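Local atomic coordinates of binary enterotoxin of Clostridium perfringens component a (Clostridium perfringens, PDB entry 5WTZ), a protein that probably transfers ADP-ribose from NAD+ to actin, as the enzymatic component of a two-part clostridial enterotoxin related to iota toxin. Residues Y95-N100 / I150-P155; G104-L109 / F326-L331; L243-N248 / I279-S284; I295-R300 / L360-P365. One frame throughout, in Å; residues are numbered along the deposited sequence.

Contact 1 (Y95-N100 / I150-P155); sequences YYYEAN and INSKLP
The ring of Y97 lies flat over S152, at the end of edge strand 92-98 in the mixed five-stranded sheet of the first ADP-ribosyltransferase-like half. The loop leading into the neighbouring strand 156-162 passes under the ring and places S152 CB 3.3 Å from the ring centroid, only 10° off the ring normal, a CH-pi contact through one face. Chi1 of -77° sets Y97 CG anti to the carbonyl carbon, beside the backbone N; at the far end of the ring Y97 OH donates to I150 O over 3.0 Å. The donor approaches nearly along the C=O axis. Y203 meets the same tyrosine ring with planes at about 45°, and its hydroxyl bonds to S152 N, so a second tyrosine also contacts the loop. S152 OG is turned anti to its own backbone N (chi1 -178°) and accepts from L154 N, an ST turn that bends the loop just before L154. The two methyls of L154 then divide their contacts: CD1 lies against the backbone around Y97 and E98, 4.0 Å from Y97 CB, while CD2 faces A99 CB. E98 points its CB away from the loop, and its carboxylate accepts from the next backbone N, A99 N, on the anti lone pair of OE1. Its carbonyl does face the loop: E98 O lies 3.5 Å from both L154 CB and P155 CD.

Contact 2 (G104-L109 / F326-L331); sequences GFNQNL and FKEKWL
L331 and N106 carry a small, partly buried interface between the two halves of the toxin, each an ADP-ribosyltransferase-type unit: a loop after strand 92-98 of the first half meets the C-terminal end of helix 320-330 in the second. No direct hydrogen bond crosses it; the junction rests on van der Waals contact and one bridging water. L331, the first residue to leave helical geometry, turns its side chain toward the loop, and its CD1 comes to 3.3 Å from G104 O. G104, at a positive phi of 63°, passes its backbone close to the same side chain, with L331 CD2 4.0 Å from G104 CA. The side chains of N106 and L331 run past one another in opposite senses, bringing N106 ND2 to 3.7 Å from L331 CD1. N106 CG stands between its backbone N and carbonyl carbon (chi1 38°), and ND2 also comes near K327 O. The amide plane is tilted by 24° from the carboxylate plane of E328, with N106 CG 4.0 Å from E328 OE2, a distance of packing alone. On the far side of the helix end, F326 and W330 turn instead to F306 within the second half. The water donates to E328 O at 2.7 Å and to L331 O at 2.8 Å, and accepts a weak hydrogen bond from N106 ND2 at 3.4 Å.

Contact 3 (L243-N248 / I279-S284); sequences LRDINN and ISNISS
D245 and N281 join two helices that cross at -100°, their short axes 8.3 Å apart at closest approach. Both side chains place CG anti to the carbonyl carbon (chi1 -71° for D245, -70° for N281); the carboxylate and amide planes lie 26° apart. N281 ND2 donates to D245 OD2 over 2.7 Å, a nearly straight bond that arrives on the anti side of the carboxylate and somewhat above its plane. R244, its chain bent at chi3, grips mainly the other oxygen in a salt bridge: R244 NE lies 2.9 Å from D245 OD1, and NH2 reaches the same atom from the same face, with a weak bond from NH2 to OD2. R244 NH2 also makes a salt bridge to E277, so the arginine is shared by two carboxylates, while N281 gives D245 a further, neutral donor. Beneath this polar group, I246 and I282 pack obliquely, I246 CD1 touching I282 CG2 at 3.6 Å, while I282 CG1 and CD1 rest against D245 O. Helix 240-263 and helix 272-286 thereby close over strand 384-387, where L386 receives both isoleucines; I246 also adjoins the NAD-binding L250, and I282 meets I257 of helix 240-263 and F340 of a loop.

Contact 4 (I295-R300 / L360-P365); sequences IITYRR and LRLHLP. With NAD (nicotinamide-adenine-dinucleotide), chain B.
I295 to R299 pair with L360 to L364 as antiparallel strands at the edge of the mixed sheet in the second, NAD-binding half. The hydrogen-bonded pairs I295-L364, T297-L362 and R299-L360 satisfy both backbone groups of each residue with six bonds, among them L362 N to T297 O at 2.7 Å. At the non-hydrogen-bonded pairs, CA-H...O contacts add to these, with Y298 CA 3.2 Å from L360 O. On the sheet face of T297, its CG2 packs beside L362 CD2, while its hydroxyl pairs with T343. On the opposite face, Y298 and R361 run side by side, Y298 CE2 lying 3.6 Å from R361 CD. Their polar ends share a water, which donates to Y298 OH and accepts from R361 NH1; N215 also bonds the hydroxyl, and D138 and D417 form salt bridges with the guanidinium. R299 extends from CG to NE, CG being anti to the backbone N (chi1 -180°), and carries its guanidinium to the NAD diphosphate. R299 NH1 donates to NAD O1N at 2.9 Å, whereas the NH2 bonds to O2A and O1N are weak, bent at 122° and 127°. E305 holds R299 NE in a salt bridge, and S342 O accepts from NH1, probably helping to fix the group from the protein side. Because the strand that carries R299 is tied to 360-364 by six backbone bonds, the arginine is presented from a firmly paired strand; the positive charge of R299 probably offsets the diphosphate, and the salt bridge to E305 probably limits rotation of the guanidinium.

In the fold
From the N terminus, contact 1 closes the loop between strand 92-98 and strand 156-162, neighbours in the first half's sheet. Contact 2 opens inside that loop, so the two cross; they also touch, L109 packing on P155, and contact 2 runs on to helix 320-330 of the second half. Nested within its long span, contact 3 joins helix 240-263 to helix 272-286, about 50 Å from contact 1 between centres. Contact 4 follows contact 3 in series and crosses contact 2, because helix 320-330 lies between strand 295-301 and strand 358-364. Contacts 1, 3 and 4 each pair segments of one half, contact 2 of both; R361 of contact 4 also reaches D138 of the first half.

Contact 1 (Y95-N100 / I150-P155)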
# COMPACT_ATOMS: atom_id res chain seq x y z
N TYR A 95 4.68 -12.31 15.65
CA TYR A 95 4.78 -11.16 16.55
C TYR A 95 5.79 -10.13 16.07
O TYR A 95 6.84 -10.48 15.52
CB TYR A 95 5.14 -11.62 17.96
CG TYR A 95 4.13 -12.57 18.56
CD1 TYR A 95 4.17 -13.93 18.28
CD2 TYR A 95 3.13 -12.10 19.41
CE1 TYR A 95 3.25 -14.80 18.82
CE2 TYR A 95 2.21 -12.98 19.96
CZ TYR A 95 2.27 -14.32 19.66
OH TYR A 95 1.34 -15.20 20.19
N TYR A 96 5.48 -8.85 16.27
CA TYR A 96 6.48 -7.79 16.16
C TYR A 96 5.97 -6.50 16.77
O TYR A 96 4.78 -6.17 16.66
CB TYR A 96 6.89 -7.55 14.70
CG TYR A 96 5.77 -7.13 13.77
CD1 TYR A 96 4.94 -8.08 13.18
CD2 TYR A 96 5.57 -5.80 13.44
CE1 TYR A 96 3.92 -7.70 12.30
CE2 TYR A 96 4.56 -5.42 12.58
CZ TYR A 96 3.74 -6.36 12.02
OH TYR A 96 2.75 -5.95 11.16
N TYR A 97 6.87 -5.80 17.45
CA TYR A 97 6.62 -4.46 17.93
C TYR A 97 6.56 -3.53 16.73
O TYR A 97 7.28 -3.74 15.75
CB TYR A 97 7.70 -4.01 18.89
CG TYR A 97 7.62 -4.58 20.28
CD1 TYR A 97 6.55 -4.29 21.13
CD2 TYR A 97 8.62 -5.40 20.76
CE1 TYR A 97 6.50 -4.80 22.42
CE2 TYR A 97 8.58 -5.90 22.05
CZ TYR A 97 7.52 -5.61 22.87
OH TYR A 97 7.47 -6.12 24.15
N GLU A 98 5.71 -2.51 16.80
CA GLU A 98 5.50 -1.62 15.66
C GLU A 98 5.36 -0.14 16.04
O GLU A 98 4.92 0.20 17.15
CB GLU A 98 4.27 -2.08 14.88
CG GLU A 98 4.00 -1.28 13.59
CD GLU A 98 5.19 -1.30 12.61
OE1 GLU A 98 6.23 -0.64 12.88
OE2 GLU A 98 5.07 -1.99 11.57
N ALA A 99 5.75 0.75 15.13
CA ALA A 99 5.71 2.18 15.37
C ALA A 99 4.33 2.70 15.00
O ALA A 99 3.66 2.13 14.15
CB ALA A 99 6.80 2.90 14.57
N ASN A 100 3.88 3.77 15.64
CA ASN A 100 2.54 4.23 15.33
C ASN A 100 2.44 4.76 13.88
O ASN A 100 1.38 4.66 13.27
CB ASN A 100 2.06 5.28 16.35
CG ASN A 100 3.08 6.35 16.63
OD1 ASN A 100 4.25 6.22 16.26
ND2 ASN A 100 2.66 7.40 17.30
N ILE A 150 11.05 -8.81 25.97
CA ILE A 150 11.91 -7.67 26.26
C ILE A 150 11.24 -6.34 25.92
O ILE A 150 10.23 -6.29 25.20
CB ILE A 150 13.30 -7.79 25.51
CG1 ILE A 150 13.13 -8.05 24.01
CG2 ILE A 150 14.17 -8.88 26.12
CD1 ILE A 150 12.87 -6.85 23.19
N ASN A 151 11.81 -5.27 26.45
CA ASN A 151 11.29 -3.93 26.26
C ASN A 151 11.29 -3.50 24.80
O ASN A 151 12.13 -3.95 24.02
CB ASN A 151 12.12 -2.93 27.08
CG ASN A 151 11.71 -1.50 26.82
OD1 ASN A 151 10.67 -1.05 27.31
ND2 ASN A 151 12.50 -0.78 26.04
N SER A 152 10.36 -2.64 24.43
CA SER A 152 10.47 -1.93 23.17
C SER A 152 10.28 -0.44 23.41
O SER A 152 9.52 -0.03 24.30
CB SER A 152 9.45 -2.43 22.16
OG SER A 152 9.59 -1.77 20.92
N LYS A 153 10.99 0.38 22.64
CA LYS A 153 10.73 1.82 22.64
C LYS A 153 9.47 2.14 21.83
O LYS A 153 8.98 3.27 21.83
CB LYS A 153 11.95 2.58 22.10
CG LYS A 153 13.17 2.48 23.00
CD LYS A 153 14.28 3.39 22.52
CE LYS A 153 15.57 3.12 23.27
NZ LYS A 153 16.68 3.96 22.75
N LEU A 154 8.93 1.12 21.14
CA LEU A 154 7.73 1.27 20.32
C LEU A 154 6.46 1.03 21.16
O LEU A 154 6.51 0.29 22.15
CB LEU A 154 7.77 0.31 19.13
CG LEU A 154 8.99 0.38 18.21
CD1 LEU A 154 8.87 -0.66 17.11
CD2 LEU A 154 9.13 1.77 17.61
N PRO A 155 5.33 1.64 20.77
CA PRO A 155 4.07 1.59 21.54
C PRO A 155 3.16 0.39 21.27
O PRO A 155 2.28 0.10 22.09
CB PRO A 155 3.35 2.86 21.10
CG PRO A 155 3.79 3.02 19.66
CD PRO A 155 5.25 2.64 19.69

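Contact 2 (G104-L109 / F326-L331)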
# COMPACT_ATOMS: atom_id res chain seq x y z
N GLY A 104 -0.32 5.08 10.57
CA GLY A 104 -0.67 6.44 10.24
C GLY A 104 -1.22 7.20 11.43
O GLY A 104 -2.06 8.08 11.28
N PHE A 105 -0.72 6.85 12.61
CA PHE A 105 -1.22 7.42 13.85
C PHE A 105 -0.14 8.32 14.44
O PHE A 105 0.98 7.86 14.66
CB PHE A 105 -1.61 6.31 14.83
CG PHE A 105 -2.45 6.78 15.99
CD1 PHE A 105 -3.74 7.25 15.80
CD2 PHE A 105 -1.96 6.69 17.30
CE1 PHE A 105 -4.52 7.66 16.89
CE2 PHE A 105 -2.73 7.09 18.37
CZ PHE A 105 -4.01 7.58 18.17
N ASN A 106 -0.45 9.59 14.68
CA ASN A 106 0.58 10.53 15.15
C ASN A 106 0.46 10.90 16.63
O ASN A 106 1.34 11.56 17.17
CB ASN A 106 0.58 11.81 14.29
CG ASN A 106 -0.82 12.26 13.88
OD1 ASN A 106 -1.78 12.09 14.62
ND2 ASN A 106 -0.92 12.87 12.69
N GLN A 107 -0.61 10.45 17.29
CA GLN A 107 -0.81 10.72 18.71
C GLN A 107 -0.00 9.77 19.58
O GLN A 107 0.12 8.58 19.28
CB GLN A 107 -2.29 10.63 19.08
CG GLN A 107 -2.58 10.95 20.55
CD GLN A 107 -4.06 11.12 20.83
OE1 GLN A 107 -4.90 10.69 20.04
NE2 GLN A 107 -4.38 11.76 21.95
N ASN A 108 0.53 10.29 20.68
CA ASN A 108 1.29 9.47 21.62
C ASN A 108 0.38 8.53 22.40
O ASN A 108 -0.61 8.97 22.99
CB ASN A 108 2.07 10.37 22.57
CG ASN A 108 3.34 9.71 23.09
OD1 ASN A 108 3.31 8.58 23.58
ND2 ASN A 108 4.46 10.41 22.96
N LEU A 109 0.71 7.25 22.42
CA LEU A 109 -0.10 6.27 23.16
C LEU A 109 0.29 6.18 24.63
O LEU A 109 -0.49 5.70 25.46
CB LEU A 109 0.02 4.89 22.50
CG LEU A 109 -0.84 4.71 21.25
CD1 LEU A 109 -0.41 3.47 20.48
CD2 LEU A 109 -2.31 4.64 21.66
N PHE A 326 2.98 17.86 6.79
CA PHE A 326 2.02 17.26 5.88
C PHE A 326 1.28 16.12 6.58
O PHE A 326 0.06 15.96 6.42
CB PHE A 326 2.73 16.75 4.62
CG PHE A 326 1.80 16.40 3.50
CD1 PHE A 326 1.40 17.37 2.59
CD2 PHE A 326 1.35 15.10 3.34
CE1 PHE A 326 0.54 17.05 1.55
CE2 PHE A 326 0.49 14.77 2.30
CZ PHE A 326 0.09 15.75 1.40
N LYS A 327 2.03 15.34 7.35
CA LYS A 327 1.45 14.22 8.08
C LYS A 327 0.48 14.73 9.13
O LYS A 327 -0.62 14.19 9.28
CB LYS A 327 2.53 13.35 8.72
CG LYS A 327 3.36 12.57 7.70
CD LYS A 327 4.33 11.64 8.41
CE LYS A 327 5.03 10.72 7.43
NZ LYS A 327 5.55 9.51 8.12
N GLU A 328 0.87 15.78 9.84
CA GLU A 328 0.03 16.37 10.87
C GLU A 328 -1.26 16.94 10.28
O GLU A 328 -2.34 16.82 10.87
CB GLU A 328 0.80 17.45 11.63
CG GLU A 328 1.49 16.96 12.89
CD GLU A 328 0.52 16.71 14.03
OE1 GLU A 328 -0.52 17.42 14.11
OE2 GLU A 328 0.79 15.81 14.84
N LYS A 329 -1.16 17.54 9.10
CA LYS A 329 -2.31 18.17 8.48
C LYS A 329 -3.31 17.15 7.94
O LYS A 329 -4.52 17.35 8.05
CB LYS A 329 -1.84 19.11 7.36
CG LYS A 329 -2.93 19.96 6.72
CD LYS A 329 -2.30 21.03 5.84
CE LYS A 329 -3.32 21.77 5.00
NZ LYS A 329 -4.36 22.46 5.82
N TRP A 330 -2.82 16.04 7.38
CA TRP A 330 -3.69 15.17 6.57
C TRP A 330 -3.96 13.76 7.10
O TRP A 330 -4.97 13.17 6.72
CB TRP A 330 -3.12 15.06 5.15
CG TRP A 330 -3.06 16.38 4.43
CD1 TRP A 330 -1.93 17.09 4.08
CD2 TRP A 330 -4.18 17.18 4.00
NE1 TRP A 330 -2.28 18.27 3.47
CE2 TRP A 330 -3.65 18.35 3.41
CE3 TRP A 330 -5.56 17.03 4.07
CZ2 TRP A 330 -4.47 19.35 2.88
CZ3 TRP A 330 -6.37 18.02 3.54
CH2 TRP A 330 -5.82 19.16 2.94
N LEU A 331 -3.09 13.20 7.94
CA LEU A 331 -3.35 11.86 8.47
C LEU A 331 -4.73 11.78 9.13
O LEU A 331 -5.10 12.63 9.94
CB LEU A 331 -2.28 11.44 9.49
CG LEU A 331 -0.97 10.88 8.92
CD1 LEU A 331 -0.05 10.45 10.06
CD2 LEU A 331 -1.23 9.72 8.00
O HOH W 1 -3.60 14.46 11.45

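Contact 3 (L243-N248 / I279-S284)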
# COMPACT_ATOMS: atom_id res chain seq x y z
N LEU A 243 -19.50 7.33 -24.76
CA LEU A 243 -18.22 6.98 -25.35
C LEU A 243 -17.50 8.23 -25.83
O LEU A 243 -16.30 8.39 -25.60
CB LEU A 243 -18.42 6.00 -26.49
CG LEU A 243 -17.16 5.54 -27.22
CD1 LEU A 243 -16.22 4.85 -26.27
CD2 LEU A 243 -17.56 4.62 -28.36
N ARG A 244 -18.24 9.12 -26.48
CA ARG A 244 -17.67 10.35 -27.01
C ARG A 244 -17.08 11.21 -25.90
O ARG A 244 -15.95 11.67 -25.99
CB ARG A 244 -18.72 11.15 -27.78
CG ARG A 244 -18.19 12.45 -28.39
CD ARG A 244 -19.35 13.36 -28.74
NE ARG A 244 -20.02 13.83 -27.53
CZ ARG A 244 -21.29 14.22 -27.48
NH1 ARG A 244 -22.04 14.19 -28.58
NH2 ARG A 244 -21.81 14.64 -26.33
N ASP A 245 -17.85 11.41 -24.83
CA ASP A 245 -17.41 12.31 -23.77
C ASP A 245 -16.34 11.71 -22.85
O ASP A 245 -15.52 12.45 -22.31
CB ASP A 245 -18.63 12.78 -22.97
CG ASP A 245 -19.49 13.73 -23.77
OD1 ASP A 245 -19.02 14.14 -24.85
OD2 ASP A 245 -20.61 14.09 -23.35
N ILE A 246 -16.33 10.38 -22.69
CA ILE A 246 -15.21 9.69 -22.02
C ILE A 246 -13.93 9.89 -22.83
O ILE A 246 -12.90 10.27 -22.29
CB ILE A 246 -15.49 8.18 -21.86
CG1 ILE A 246 -16.48 7.93 -20.71
CG2 ILE A 246 -14.20 7.41 -21.60
CD1 ILE A 246 -15.88 8.10 -19.32
N ASN A 247 -14.01 9.64 -24.13
CA ASN A 247 -12.88 9.85 -25.04
C ASN A 247 -12.42 11.30 -25.07
O ASN A 247 -11.21 11.57 -25.04
CB ASN A 247 -13.23 9.38 -26.45
CG ASN A 247 -13.03 7.88 -26.64
OD1 ASN A 247 -12.14 7.29 -26.05
ND2 ASN A 247 -13.86 7.28 -27.48
N ASN A 248 -13.37 12.24 -25.09
CA ASN A 248 -13.04 13.66 -24.99
C ASN A 248 -12.27 13.96 -23.68
O ASN A 248 -11.25 14.65 -23.71
CB ASN A 248 -14.31 14.52 -25.06
CG ASN A 248 -14.03 16.00 -24.87
OD1 ASN A 248 -13.88 16.48 -23.74
ND2 ASN A 248 -13.97 16.75 -25.97
N ILE A 279 -20.13 16.30 -18.29
CA ILE A 279 -20.01 15.77 -16.94
C ILE A 279 -21.11 14.74 -16.68
O ILE A 279 -20.86 13.68 -16.11
CB ILE A 279 -20.04 16.90 -15.89
CG1 ILE A 279 -18.73 17.69 -15.93
CG2 ILE A 279 -20.26 16.33 -14.49
CD1 ILE A 279 -18.81 19.06 -15.29
N SER A 280 -22.32 15.07 -17.13
CA SER A 280 -23.47 14.15 -17.07
C SER A 280 -23.18 12.82 -17.75
O SER A 280 -23.41 11.75 -17.16
CB SER A 280 -24.70 14.80 -17.71
OG SER A 280 -25.36 15.65 -16.80
N ASN A 281 -22.66 12.87 -18.97
CA ASN A 281 -22.42 11.67 -19.76
C ASN A 281 -21.30 10.81 -19.17
O ASN A 281 -21.45 9.58 -19.04
CB ASN A 281 -22.13 12.04 -21.22
CG ASN A 281 -23.37 12.57 -21.93
OD1 ASN A 281 -24.49 12.26 -21.54
ND2 ASN A 281 -23.17 13.35 -23.00
N ILE A 282 -20.19 11.43 -18.79
CA ILE A 282 -19.10 10.70 -18.15
C ILE A 282 -19.59 10.07 -16.83
O ILE A 282 -19.34 8.90 -16.58
CB ILE A 282 -17.87 11.61 -17.88
CG1 ILE A 282 -17.35 12.20 -19.20
CG2 ILE A 282 -16.76 10.84 -17.12
CD1 ILE A 282 -16.51 13.46 -19.04
N SER A 283 -20.31 10.83 -16.00
CA SER A 283 -20.72 10.32 -14.69
C SER A 283 -21.73 9.17 -14.83
O SER A 283 -21.61 8.17 -14.13
CB SER A 283 -21.31 11.45 -13.83
OG SER A 283 -21.71 11.01 -12.53
N SER A 284 -22.68 9.30 -15.75
CA SER A 284 -23.63 8.20 -15.98
C SER A 284 -22.87 6.96 -16.49
O SER A 284 -23.17 5.84 -16.08
CB SER A 284 -24.75 8.60 -16.96
OG SER A 284 -24.28 8.65 -18.30

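Contact 4 (I295-R300 / L360-P365)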
# COMPACT_ATOMS: atom_id res chain seq x y z
N ILE A 295 -9.70 -3.29 -5.24
CA ILE A 295 -8.48 -3.15 -6.03
C ILE A 295 -7.68 -1.96 -5.49
O ILE A 295 -8.24 -0.99 -4.95
CB ILE A 295 -8.80 -3.00 -7.55
CG1 ILE A 295 -7.53 -3.18 -8.40
CG2 ILE A 295 -9.54 -1.70 -7.86
CD1 ILE A 295 -7.81 -3.37 -9.91
N ILE A 296 -6.36 -2.06 -5.59
CA ILE A 296 -5.48 -0.93 -5.33
C ILE A 296 -5.23 -0.18 -6.65
O ILE A 296 -4.92 -0.79 -7.67
CB ILE A 296 -4.12 -1.39 -4.74
CG1 ILE A 296 -4.33 -2.06 -3.36
CG2 ILE A 296 -3.17 -0.20 -4.67
CD1 ILE A 296 -5.20 -1.22 -2.39
N THR A 297 -5.39 1.15 -6.64
CA THR A 297 -5.04 1.94 -7.82
C THR A 297 -4.21 3.16 -7.40
O THR A 297 -4.11 3.46 -6.22
CB THR A 297 -6.29 2.37 -8.61
OG1 THR A 297 -5.89 2.84 -9.91
CG2 THR A 297 -7.13 3.44 -7.85
N TYR A 298 -3.61 3.85 -8.37
CA TYR A 298 -2.59 4.87 -8.10
C TYR A 298 -2.85 6.20 -8.81
O TYR A 298 -3.51 6.25 -9.84
CB TYR A 298 -1.20 4.36 -8.52
CG TYR A 298 -0.75 3.07 -7.85
CD1 TYR A 298 -1.10 1.82 -8.38
CD2 TYR A 298 0.00 3.11 -6.68
CE1 TYR A 298 -0.69 0.64 -7.76
CE2 TYR A 298 0.42 1.94 -6.05
CZ TYR A 298 0.05 0.72 -6.58
OH TYR A 298 0.48 -0.42 -5.95
N ARG A 299 -2.28 7.28 -8.28
CA ARG A 299 -2.43 8.57 -8.94
C ARG A 299 -1.22 9.43 -8.63
O ARG A 299 -0.82 9.54 -7.47
CB ARG A 299 -3.71 9.29 -8.50
CG ARG A 299 -3.90 10.65 -9.18
CD ARG A 299 -5.25 11.31 -8.82
NE ARG A 299 -5.15 12.73 -9.13
CZ ARG A 299 -5.18 13.23 -10.37
NH1 ARG A 299 -5.36 12.41 -11.41
NH2 ARG A 299 -5.04 14.54 -10.57
N ARG A 300 -0.62 10.01 -9.66
CA ARG A 300 0.38 11.05 -9.50
C ARG A 300 -0.37 12.36 -9.33
O ARG A 300 -0.98 12.86 -10.28
CB ARG A 300 1.33 11.05 -10.69
CG ARG A 300 2.01 9.69 -10.92
CD ARG A 300 2.77 9.25 -9.65
NE ARG A 300 3.27 7.86 -9.68
CZ ARG A 300 4.53 7.52 -9.44
NH1 ARG A 300 5.44 8.46 -9.22
NH2 ARG A 300 4.91 6.25 -9.45
N LEU A 360 -0.69 8.90 -4.82
CA LEU A 360 -1.86 8.26 -4.24
C LEU A 360 -1.74 6.75 -4.37
O LEU A 360 -1.45 6.24 -5.45
CB LEU A 360 -3.14 8.75 -4.92
CG LEU A 360 -4.43 8.35 -4.19
CD1 LEU A 360 -4.49 9.00 -2.82
CD2 LEU A 360 -5.65 8.72 -5.06
N ARG A 361 -1.90 6.04 -3.26
CA ARG A 361 -2.08 4.59 -3.33
C ARG A 361 -3.44 4.29 -2.74
O ARG A 361 -3.60 4.19 -1.51
CB ARG A 361 -0.96 3.84 -2.61
CG ARG A 361 -1.10 2.31 -2.68
CD ARG A 361 0.23 1.57 -2.44
NE ARG A 361 0.73 1.79 -1.08
CZ ARG A 361 1.91 1.36 -0.63
NH1 ARG A 361 2.74 0.70 -1.43
NH2 ARG A 361 2.29 1.63 0.61
N LEU A 362 -4.43 4.18 -3.63
CA LEU A 362 -5.84 4.20 -3.26
C LEU A 362 -6.45 2.80 -3.18
O LEU A 362 -6.39 2.03 -4.14
CB LEU A 362 -6.63 5.03 -4.28
CG LEU A 362 -8.14 5.17 -4.03
CD1 LEU A 362 -8.46 5.98 -2.73
CD2 LEU A 362 -8.80 5.75 -5.28
N HIS A 363 -7.04 2.50 -2.03
CA HIS A 363 -7.85 1.30 -1.85
C HIS A 363 -9.24 1.60 -2.40
O HIS A 363 -10.00 2.35 -1.79
CB HIS A 363 -7.93 0.91 -0.37
CG HIS A 363 -8.74 -0.34 -0.12
ND1 HIS A 363 -9.19 -0.69 1.13
CD2 HIS A 363 -9.17 -1.31 -0.96
CE1 HIS A 363 -9.88 -1.82 1.05
NE2 HIS A 363 -9.88 -2.21 -0.21
N LEU A 364 -9.54 1.02 -3.57
CA LEU A 364 -10.78 1.26 -4.30
C LEU A 364 -11.74 0.11 -4.07
O LEU A 364 -11.55 -0.99 -4.61
CB LEU A 364 -10.47 1.41 -5.81
CG LEU A 364 -11.62 1.76 -6.77
CD1 LEU A 364 -12.26 3.07 -6.32
CD2 LEU A 364 -11.11 1.88 -8.20
N PRO A 365 -12.79 0.34 -3.26
CA PRO A 365 -13.64 -0.79 -2.85
C PRO A 365 -14.53 -1.36 -3.95
O PRO A 365 -14.96 -0.64 -4.87
CB PRO A 365 -14.50 -0.20 -1.73
CG PRO A 365 -13.81 1.05 -1.31
CD PRO A 365 -13.13 1.57 -2.53
PA NAD B . -6.45 16.35 -13.52
O1A NAD B . -7.57 17.10 -14.20
O2A NAD B . -6.75 15.36 -12.43
O5B NAD B . -5.38 17.39 -12.90
C5B NAD B . -5.02 18.61 -13.55
C4B NAD B . -4.54 19.61 -12.51
O4B NAD B . -5.65 19.90 -11.64
C3B NAD B . -3.41 19.05 -11.66
O3B NAD B . -2.49 20.12 -11.37
C2B NAD B . -4.12 18.60 -10.39
O2B NAD B . -3.28 18.66 -9.23
C1B NAD B . -5.30 19.56 -10.29
N9A NAD B . -6.44 18.87 -9.64
C8A NAD B . -7.03 17.73 -10.05
N7A NAD B . -8.03 17.39 -9.20
C5A NAD B . -8.06 18.31 -8.22
C6A NAD B . -8.86 18.55 -7.01
N6A NAD B . -9.85 17.70 -6.67
N1A NAD B . -8.55 19.62 -6.25
C2A NAD B . -7.57 20.48 -6.59
N3A NAD B . -6.81 20.33 -7.69
C4A NAD B . -7.00 19.27 -8.51
O3 NAD B . -5.64 15.58 -14.68
PN NAD B . -4.18 14.91 -14.63
O1N NAD B . -4.24 13.74 -13.68
O2N NAD B . -3.16 16.01 -14.46
O5D NAD B . -4.10 14.40 -16.15
C5D NAD B . -5.11 13.56 -16.72
C4D NAD B . -4.59 12.95 -18.01
O4D NAD B . -3.63 11.94 -17.70
C3D NAD B . -5.70 12.24 -18.74
O3D NAD B . -5.32 12.16 -20.13
C2D NAD B . -5.69 10.86 -18.13
O2D NAD B . -6.20 9.87 -19.03
C1D NAD B . -4.22 10.64 -17.77
N1N NAD B . -4.01 9.94 -16.48
C2N NAD B . -3.39 10.55 -15.46
C3N NAD B . -3.20 9.87 -14.24
C7N NAD B . -2.50 10.52 -13.08
O7N NAD B . -2.49 11.75 -12.92
N7N NAD B . -1.87 9.70 -12.25
C4N NAD B . -3.63 8.56 -14.09
C5N NAD B . -4.27 7.96 -15.16
C6N NAD B . -4.45 8.68 -16.35
O HOH W 2 1.98 -1.04 -3.87